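PDB 6XSO: cellulase from Uncultured bacterium, which probably hydrolyses internal beta-1,4 linkages in cellulose and other plant cell-wall glucans and xylans, as a broad-specificity endoglucanase of glycoside hydrolase family 5. Local coordinates for residues E66-M71 with D108-Q113; K137-N142 with L177-S182. All coordinates share one frame; numbering follows the deposited sequence. Where two conformers were deposited one is given.

Contact 1: E66-M71 with D108-Q113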
ATOM      1  N   GLU A  66      21.619   2.475   1.855  0.55 23.77           N
ATOM      2  CA  GLU A  66      22.242   1.575   0.895  0.55 25.29           C
ATOM      3  C   GLU A  66      21.277   0.494   0.430  0.55 25.05           C
ATOM      4  O   GLU A  66      21.362   0.041  -0.720  0.55 25.35           O
ATOM      5  CB  GLU A  66      23.488   0.971   1.532  0.55 25.90           C
ATOM      6  CG  GLU A  66      24.645   1.948   1.691  0.55 24.23           C
ATOM      7  CD  GLU A  66      24.465   3.041   2.750  0.55 31.29           C
ATOM      8  OE1 GLU A  66      23.765   2.844   3.785  0.55 23.22           O
ATOM      9  OE2 GLU A  66      25.069   4.113   2.533  0.55 40.04           O
ATOM     10  N   LEU A  67      20.370   0.057   1.304  1.00 24.48           N
ATOM     11  CA  LEU A  67      19.359  -0.915   0.906  1.00 22.36           C
ATOM     12  C   LEU A  67      18.653  -0.494  -0.380  1.00 23.69           C
ATOM     13  O   LEU A  67      18.378  -1.324  -1.250  1.00 22.04           O
ATOM     14  CB  LEU A  67      18.325  -1.080   2.025  1.00 21.97           C
ATOM     15  CG  LEU A  67      17.100  -1.932   1.720  1.00 23.14           C
ATOM     16  CD1 LEU A  67      17.462  -3.386   1.451  1.00 23.80           C
ATOM     17  CD2 LEU A  67      16.099  -1.814   2.908  1.00 24.67           C
ATOM     18  N   PHE A  68      18.322   0.787  -0.510  1.00 22.20           N
ATOM     19  CA  PHE A  68      17.553   1.229  -1.668  1.00 22.18           C
ATOM     20  C   PHE A  68      18.428   1.414  -2.900  1.00 22.03           C
ATOM     21  O   PHE A  68      17.934   1.230  -4.018  1.00 23.19           O
ATOM     22  CB  PHE A  68      16.722   2.452  -1.298  1.00 21.88           C
ATOM     23  CG  PHE A  68      15.750   2.173  -0.176  1.00 23.03           C
ATOM     24  CD1 PHE A  68      14.764   1.209  -0.320  1.00 24.85           C
ATOM     25  CD2 PHE A  68      15.883   2.810   1.040  1.00 24.74           C
ATOM     26  CE1 PHE A  68      13.889   0.934   0.721  1.00 23.56           C
ATOM     27  CE2 PHE A  68      15.010   2.531   2.082  1.00 23.50           C
ATOM     28  CZ  PHE A  68      14.024   1.595   1.919  1.00 22.92           C
ATOM     29  N   LYS A  69      19.702   1.768  -2.723  1.00 21.61           N
ATOM     30  CA  LYS A  69      20.651   1.704  -3.835  1.00 19.73           C
ATOM     31  C   LYS A  69      20.674   0.301  -4.416  1.00 24.06           C
ATOM     32  O   LYS A  69      20.623   0.122  -5.639  1.00 22.16           O
ATOM     33  CB  LYS A  69      22.034   2.117  -3.349  1.00 23.12           C
ATOM     34  CG  LYS A  69      23.156   2.074  -4.414  1.00 24.73           C
ATOM     35  CD  LYS A  69      24.502   2.535  -3.817  1.00 26.80           C
ATOM     36  CE  LYS A  69      25.644   2.523  -4.844  1.00 28.52           C
ATOM     37  NZ  LYS A  69      25.903   1.131  -5.274  1.00 27.26           N
ATOM     38  N   MET A  70      20.703  -0.707  -3.547  1.00 22.43           N
ATOM     39  CA  MET A  70      20.713  -2.095  -4.004  1.00 23.36           C
ATOM     40  C   MET A  70      19.426  -2.443  -4.744  1.00 21.92           C
ATOM     41  O   MET A  70      19.460  -3.070  -5.811  1.00 22.60           O
ATOM     42  CB  MET A  70      20.905  -3.024  -2.800  1.00 23.36           C
ATOM     43  CG  MET A  70      21.061  -4.487  -3.184  1.00 23.63           C
ATOM     44  SD  MET A  70      21.219  -5.563  -1.744  1.00 25.67           S
ATOM     45  CE  MET A  70      19.540  -5.599  -1.140  1.00 23.46           C
ATOM     46  N   MET A  71      18.274  -2.061  -4.185  1.00 22.85           N
ATOM     47  CA  MET A  71      17.000  -2.334  -4.848  1.00 20.25           C
ATOM     48  C   MET A  71      16.954  -1.685  -6.226  1.00 22.36           C
ATOM     49  O   MET A  71      16.553  -2.315  -7.214  1.00 21.74           O
ATOM     50  CB  MET A  71      15.847  -1.820  -3.977  1.00 21.88           C
ATOM     51  CG  MET A  71      15.608  -2.658  -2.743  1.00 22.83           C
ATOM     52  SD  MET A  71      14.805  -4.218  -3.169  1.00 24.34           S
ATOM     53  CE  MET A  71      15.013  -5.110  -1.624  1.00 24.78           C
ATOM     54  N   ASP A 108      13.442   9.942   2.132  1.00 24.48           N
ATOM     55  CA  ASP A 108      14.607  10.512   1.477  1.00 23.08           C
ATOM     56  C   ASP A 108      15.516   9.419   0.937  1.00 25.19           C
ATOM     57  O   ASP A 108      16.063   9.546  -0.166  1.00 24.68           O
ATOM     58  CB  ASP A 108      15.373  11.403   2.461  1.00 24.60           C
ATOM     59  CG  ASP A 108      14.672  12.725   2.727  1.00 25.47           C
ATOM     60  OD1 ASP A 108      13.804  13.131   1.919  1.00 27.31           O
ATOM     61  OD2 ASP A 108      14.993  13.381   3.758  1.00 32.44           O
ATOM     62  N   TYR A 109      15.686   8.330   1.694  1.00 22.68           N
ATOM     63  CA  TYR A 109      16.551   7.253   1.224  1.00 22.09           C
ATOM     64  C   TYR A 109      16.033   6.694  -0.096  1.00 23.14           C
ATOM     65  O   TYR A 109      16.816   6.284  -0.967  1.00 24.45           O
ATOM     66  CB  TYR A 109      16.559   6.091   2.219  1.00 24.74           C
ATOM     67  CG  TYR A 109      17.102   6.329   3.605  1.00 24.20           C
ATOM     68  CD1 TYR A 109      17.908   7.416   3.909  1.00 25.34           C
ATOM     69  CD2 TYR A 109      16.829   5.416   4.610  1.00 27.62           C
ATOM     70  CE1 TYR A 109      18.401   7.598   5.199  1.00 28.51           C
ATOM     71  CE2 TYR A 109      17.319   5.580   5.888  1.00 26.08           C
ATOM     72  CZ  TYR A 109      18.082   6.680   6.185  1.00 26.49           C
ATOM     73  OH  TYR A 109      18.567   6.858   7.473  1.00 29.50           O
ATOM     74  N   VAL A 110      14.707   6.610  -0.232  1.00 22.20           N
ATOM     75  CA  VAL A 110      14.105   6.033  -1.425  1.00 20.58           C
ATOM     76  C   VAL A 110      14.229   6.980  -2.609  1.00 23.21           C
ATOM     77  O   VAL A 110      14.697   6.601  -3.692  1.00 23.15           O
ATOM     78  CB  VAL A 110      12.632   5.679  -1.155  1.00 18.93           C
ATOM     79  CG1 VAL A 110      11.963   5.251  -2.439  1.00 21.53           C
ATOM     80  CG2 VAL A 110      12.506   4.606  -0.078  1.00 22.03           C
ATOM     81  N   VAL A 111      13.819   8.235  -2.426  1.00 22.82           N
ATOM     82  CA  VAL A 111      13.810   9.156  -3.553  1.00 23.34           C
ATOM     83  C   VAL A 111      15.223   9.555  -3.956  1.00 24.51           C
ATOM     84  O   VAL A 111      15.431  10.022  -5.086  1.00 26.32           O
ATOM     85  CB  VAL A 111      12.875  10.358  -3.303  1.00 23.90           C
ATOM     86  CG1 VAL A 111      11.436   9.887  -3.069  1.00 24.69           C
ATOM     87  CG2 VAL A 111      13.370  11.197  -2.165  1.00 25.52           C
ATOM     88  N   ALA A 112      16.215   9.348  -3.080  1.00 24.54           N
ATOM     89  CA  ALA A 112      17.604   9.568  -3.458  1.00 25.35           C
ATOM     90  C   ALA A 112      18.025   8.682  -4.615  1.00 25.92           C
ATOM     91  O   ALA A 112      18.976   9.034  -5.323  1.00 28.01           O
ATOM     92  CB  ALA A 112      18.520   9.278  -2.273  1.00 26.40           C
ATOM     93  N   GLN A 113      17.341   7.555  -4.809  1.00 24.31           N
ATOM     94  CA  GLN A 113      17.620   6.625  -5.892  1.00 25.40           C
ATOM     95  C   GLN A 113      16.737   6.877  -7.097  1.00 24.57           C
ATOM     96  O   GLN A 113      16.715   6.061  -8.021  1.00 26.88           O
ATOM     97  CB  GLN A 113      17.450   5.185  -5.417  1.00 22.40           C
ATOM     98  CG  GLN A 113      18.336   4.860  -4.226  1.00 26.43           C
ATOM     99  CD  GLN A 113      19.839   5.034  -4.530  1.00 29.83           C
ATOM    100  OE1 GLN A 113      20.285   4.879  -5.669  1.00 35.27           O
ATOM    101  NE2 GLN A 113      20.611   5.329  -3.501  1.00 37.02           N
TER

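Contact 2: K137-N142 with L177-S182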
ATOM      1  N   LYS A 137     -11.814   1.902  11.218  1.00 22.60           N
ATOM      2  CA  LYS A 137     -12.632   0.767  10.812  1.00 21.42           C
ATOM      3  C   LYS A 137     -13.650   1.170   9.755  1.00 23.60           C
ATOM      4  O   LYS A 137     -14.163   2.295   9.756  1.00 22.84           O
ATOM      5  CB  LYS A 137     -13.378   0.160  12.001  1.00 23.33           C
ATOM      6  CG  LYS A 137     -12.465  -0.305  13.126  1.00 22.78           C
ATOM      7  CD  LYS A 137     -13.222  -1.211  14.077  1.00 24.12           C
ATOM      8  CE  LYS A 137     -12.377  -1.759  15.199  1.00 26.24           C
ATOM      9  NZ  LYS A 137     -11.237  -2.565  14.698  1.00 25.42           N
ATOM     10  N   ALA A 138     -13.956   0.216   8.872  1.00 19.81           N
ATOM     11  CA  ALA A 138     -14.973   0.391   7.836  1.00 19.57           C
ATOM     12  C   ALA A 138     -16.333   0.175   8.482  1.00 23.72           C
ATOM     13  O   ALA A 138     -16.969  -0.877   8.362  1.00 22.32           O
ATOM     14  CB  ALA A 138     -14.729  -0.566   6.674  1.00 20.50           C
ATOM     15  N   ASP A 139     -16.753   1.200   9.216  1.00 22.65           N
ATOM     16  CA  ASP A 139     -17.975   1.202  10.006  1.00 22.79           C
ATOM     17  C   ASP A 139     -18.356   2.669  10.075  1.00 22.86           C
ATOM     18  O   ASP A 139     -17.506   3.488  10.439  1.00 23.11           O
ATOM     19  CB  ASP A 139     -17.711   0.644  11.393  1.00 25.39           C
ATOM     20  CG  ASP A 139     -18.939   0.682  12.278  1.00 24.43           C
ATOM     21  OD1 ASP A 139     -19.338   1.781  12.746  1.00 25.04           O
ATOM     22  OD2 ASP A 139     -19.554  -0.386  12.497  1.00 25.37           O
ATOM     23  N   GLU A 140     -19.570   3.018   9.636  1.00 20.00           N
ATOM     24  CA  GLU A 140     -19.891   4.434   9.476  1.00 20.49           C
ATOM     25  C   GLU A 140     -19.909   5.168  10.815  1.00 21.83           C
ATOM     26  O   GLU A 140     -19.614   6.363  10.871  1.00 23.72           O
ATOM     27  CB  GLU A 140     -21.212   4.623   8.717  1.00 21.46           C
ATOM     28  CG  GLU A 140     -21.389   6.051   8.229  1.00 23.65           C
ATOM     29  CD  GLU A 140     -22.558   6.217   7.298  1.00 24.68           C
ATOM     30  OE1 GLU A 140     -23.136   5.192   6.896  1.00 23.50           O
ATOM     31  OE2 GLU A 140     -22.881   7.394   7.013  1.00 26.44           O
ATOM     32  N   ALA A 141     -20.253   4.486  11.908  1.00 22.62           N
ATOM     33  CA  ALA A 141     -20.151   5.131  13.216  1.00 21.93           C
ATOM     34  C   ALA A 141     -18.687   5.412  13.581  1.00 22.75           C
ATOM     35  O   ALA A 141     -18.357   6.463  14.132  1.00 25.61           O
ATOM     36  CB  ALA A 141     -20.852   4.297  14.293  1.00 26.66           C
ATOM     37  N   ASN A 142     -17.794   4.474  13.272  1.00 23.87           N
ATOM     38  CA  ASN A 142     -16.373   4.721  13.486  1.00 24.38           C
ATOM     39  C   ASN A 142     -15.894   5.891  12.636  1.00 23.12           C
ATOM     40  O   ASN A 142     -15.161   6.768  13.125  1.00 24.58           O
ATOM     41  CB  ASN A 142     -15.609   3.439  13.125  1.00 20.78           C
ATOM     42  CG  ASN A 142     -14.092   3.579  13.258  1.00 23.61           C
ATOM     43  OD1 ASN A 142     -13.437   4.159  12.396  1.00 23.19           O
ATOM     44  ND2 ASN A 142     -13.532   3.027  14.331  1.00 24.47           N
ATOM     45  N   LEU A 177     -11.182  -2.864   7.706  1.00 20.43           N
ATOM     46  CA  LEU A 177     -12.187  -3.910   7.858  1.00 18.78           C
ATOM     47  C   LEU A 177     -13.362  -3.388   8.671  1.00 20.91           C
ATOM     48  O   LEU A 177     -13.258  -2.382   9.379  1.00 21.41           O
ATOM     49  CB  LEU A 177     -11.597  -5.129   8.581  1.00 20.15           C
ATOM     50  CG  LEU A 177     -10.244  -5.646   8.094  1.00 19.16           C
ATOM     51  CD1 LEU A 177      -9.803  -6.872   8.882  1.00 23.12           C
ATOM     52  CD2 LEU A 177     -10.274  -5.951   6.603  1.00 20.43           C
ATOM     53  N   ASP A 178     -14.490  -4.094   8.565  1.00 19.07           N
ATOM     54  CA  ASP A 178     -15.669  -3.797   9.369  1.00 19.36           C
ATOM     55  C   ASP A 178     -15.406  -4.199  10.816  1.00 20.64           C
ATOM     56  O   ASP A 178     -14.330  -4.680  11.178  1.00 21.29           O
ATOM     57  CB  ASP A 178     -16.908  -4.452   8.752  1.00 20.83           C
ATOM     58  CG  ASP A 178     -16.856  -5.968   8.773  1.00 20.51           C
ATOM     59  OD1 ASP A 178     -16.095  -6.544   9.576  1.00 21.65           O
ATOM     60  OD2 ASP A 178     -17.596  -6.593   7.981  1.00 21.24           O
ATOM     61  N   LYS A 179     -16.401  -3.969  11.675  1.00 21.35           N
ATOM     62  CA  LYS A 179     -16.203  -4.254  13.086  1.00 21.14           C
ATOM     63  C   LYS A 179     -16.154  -5.737  13.385  1.00 24.71           C
ATOM     64  O   LYS A 179     -15.827  -6.103  14.521  1.00 25.31           O
ATOM     65  CB  LYS A 179     -17.293  -3.585  13.937  1.00 22.74           C
ATOM     66  CG  LYS A 179     -18.659  -4.211  13.890  1.00 21.99           C
ATOM     67  CD  LYS A 179     -19.650  -3.427  14.725  1.00 23.27           C
ATOM     68  CE  LYS A 179     -21.045  -3.953  14.540  1.00 24.16           C
ATOM     69  NZ  LYS A 179     -22.026  -3.169  15.364  1.00 25.30           N
ATOM     70  N   LEU A 180     -16.485  -6.582  12.410  1.00 22.47           N
ATOM     71  CA  LEU A 180     -16.378  -8.029  12.521  1.00 22.30           C
ATOM     72  C   LEU A 180     -15.062  -8.541  11.970  1.00 23.35           C
ATOM     73  O   LEU A 180     -14.843  -9.755  11.966  1.00 24.02           O
ATOM     74  CB  LEU A 180     -17.514  -8.693  11.740  1.00 22.24           C
ATOM     75  CG  LEU A 180     -18.914  -8.134  12.004  1.00 24.11           C
ATOM     76  CD1 LEU A 180     -19.911  -8.748  11.030  1.00 27.57           C
ATOM     77  CD2 LEU A 180     -19.359  -8.364  13.430  1.00 28.59           C
ATOM     78  N   ASN A 181     -14.195  -7.634  11.509  1.00 20.27           N
ATOM     79  CA  ASN A 181     -12.901  -7.983  10.941  1.00 19.38           C
ATOM     80  C   ASN A 181     -13.062  -8.887   9.726  1.00 21.07           C
ATOM     81  O   ASN A 181     -12.283  -9.817   9.511  1.00 23.11           O
ATOM     82  CB  ASN A 181     -11.995  -8.585  12.010  1.00 23.85           C
ATOM     83  CG  ASN A 181     -11.783  -7.630  13.162  1.00 22.11           C
ATOM     84  OD1 ASN A 181     -11.185  -6.571  12.985  1.00 25.66           O
ATOM     85  ND2 ASN A 181     -12.324  -7.967  14.336  1.00 29.39           N
ATOM     86  N   SER A 182     -14.067  -8.583   8.899  1.00 21.15           N
ATOM     87  CA  SER A 182     -14.352  -9.420   7.743  1.00 20.50           C
ATOM     88  C   SER A 182     -13.322  -9.216   6.638  1.00 21.73           C
ATOM     89  O   SER A 182     -13.104  -8.091   6.175  1.00 21.23           O
ATOM     90  CB  SER A 182     -15.714  -9.054   7.148  1.00 20.79           C
ATOM     91  OG  SER A 182     -16.779  -9.257   8.047  1.00 21.22           O
TER
HETATM   92  O   HOH W   1     -11.611  -3.747  12.003  1.00 22.68           O
HETATM   93  O   HOH W   2     -18.799  -2.558  10.951  1.00 25.41           O

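Contact 1: E66-M71 with D108-Q113
Phe68 reaches from helix 66-73 to Tyr109 and Val110 on helix 97-111. Its CB lies near the backbone carbonyl of Tyr109 and 4.1 Å from Gln113 CG. CB points toward the second helix, and chi1 (-60°) sets CG anti to the carbonyl carbon, beside the backbone N. From there CD2 meets Tyr109 CB at 3.6 Å, and CE2 lies slightly farther from the same methylene. Tyr109 CB approaches this side of the ring obliquely. All six ring carbons, from CG out to CZ, lie about equally far from one methyl, Val110 CG2. It sits over the centre of the face, 3.8 Å from the ring centroid and only 4° off the normal, a CH-pi contact. Leu67 CD2 lies on the opposite face, offset toward the rim, so the ring is held between two methyl groups.

The fold is the eight-stranded beta/alpha barrel of family 5. These two helices precede strands 78-81 and 116-119 and pack side by side on the outside of the barrel. Phe68 and Val110 both also touch Ile79 of strand 78-81, beneath the helix pair.

Nearer the surface, Gln113 reaches across to the first helix, and the bend at chi2 (-60°) places CD beside Lys69. Its CG rests 3.7 Å from Phe68 O. The amide carbon CD is 3.5 Å from Lys69 CA, and NE2 is also 3.5 Å from Lys69 CB. These are van der Waals contacts with the helix backbone and the base of the lysine. The Lys69 chain runs extended to CE and leads away, and NZ forms a salt bridge with Glu73. Tyr109 likewise sends its hydroxyl away from the contact, to Arg102.

Contact 2: K137-N142 with L177-S182
Asp139 CG stands anti to its backbone N (chi1 177°), and Lys179 CG lies between its own N and carbonyl carbon (chi1 74°). The two side chains cross obliquely, with Asp139 OD2 3.8 Å from Lys179 CD. Asp139 is the N-cap of helix 140-161, and the partner segment holds a type I beta turn, Asp178 to Asn181. Both belong to loops at the C-terminal end of the barrel strands, the end that carries the active site in this fold. Asp139 OD1 accepts from Asn142 N and, weakly, from Ala141 N. Its OD2 accepts a hydrogen bond from a water that in turn accepts from Lys179 N.

One direct hydrogen bond joins the backbones: Ala138 N to Leu177 O, 2.7 Å, with the donor above the carbonyl plane. Ala138, centre of an inverse gamma turn, also receives a CA-H...O contact from Asp178 CA at its O, 3.4 Å away. Asp178 turns back into its own segment, where OD1 accepts from Ser182 N and OD2 uses its syn lone pair for Ser182 OG. OD2 also accepts from Ser187 N. Lys137 NZ makes a salt bridge with Asp128 and donates to a second water, 3.0 Å away, which lies 3.0 Å from Asn181 OD1, an oxygen that also accepts from Asp128 N.

How the contacts relate
After the first barrel strand, 31-34, the chain reaches helix 66-73, then strand 78-81 and helix 97-111. Contact 1 closes this loop by pairing the two helices outside the barrel. Strand 116-119 follows, and its C-terminal loop leads to 137-142. Helix 140-161 and strand 168-171 then bring the chain to 177-182, where contact 2 closes a second loop. The contacts are in series, neither nested nor crossed. Contact 1 ties the helices before the second and third strands. Contact 2 ties the loops after the third and fourth. They lie on opposite sides of the chain's centre, their own centres about 36 Å apart, and do not touch.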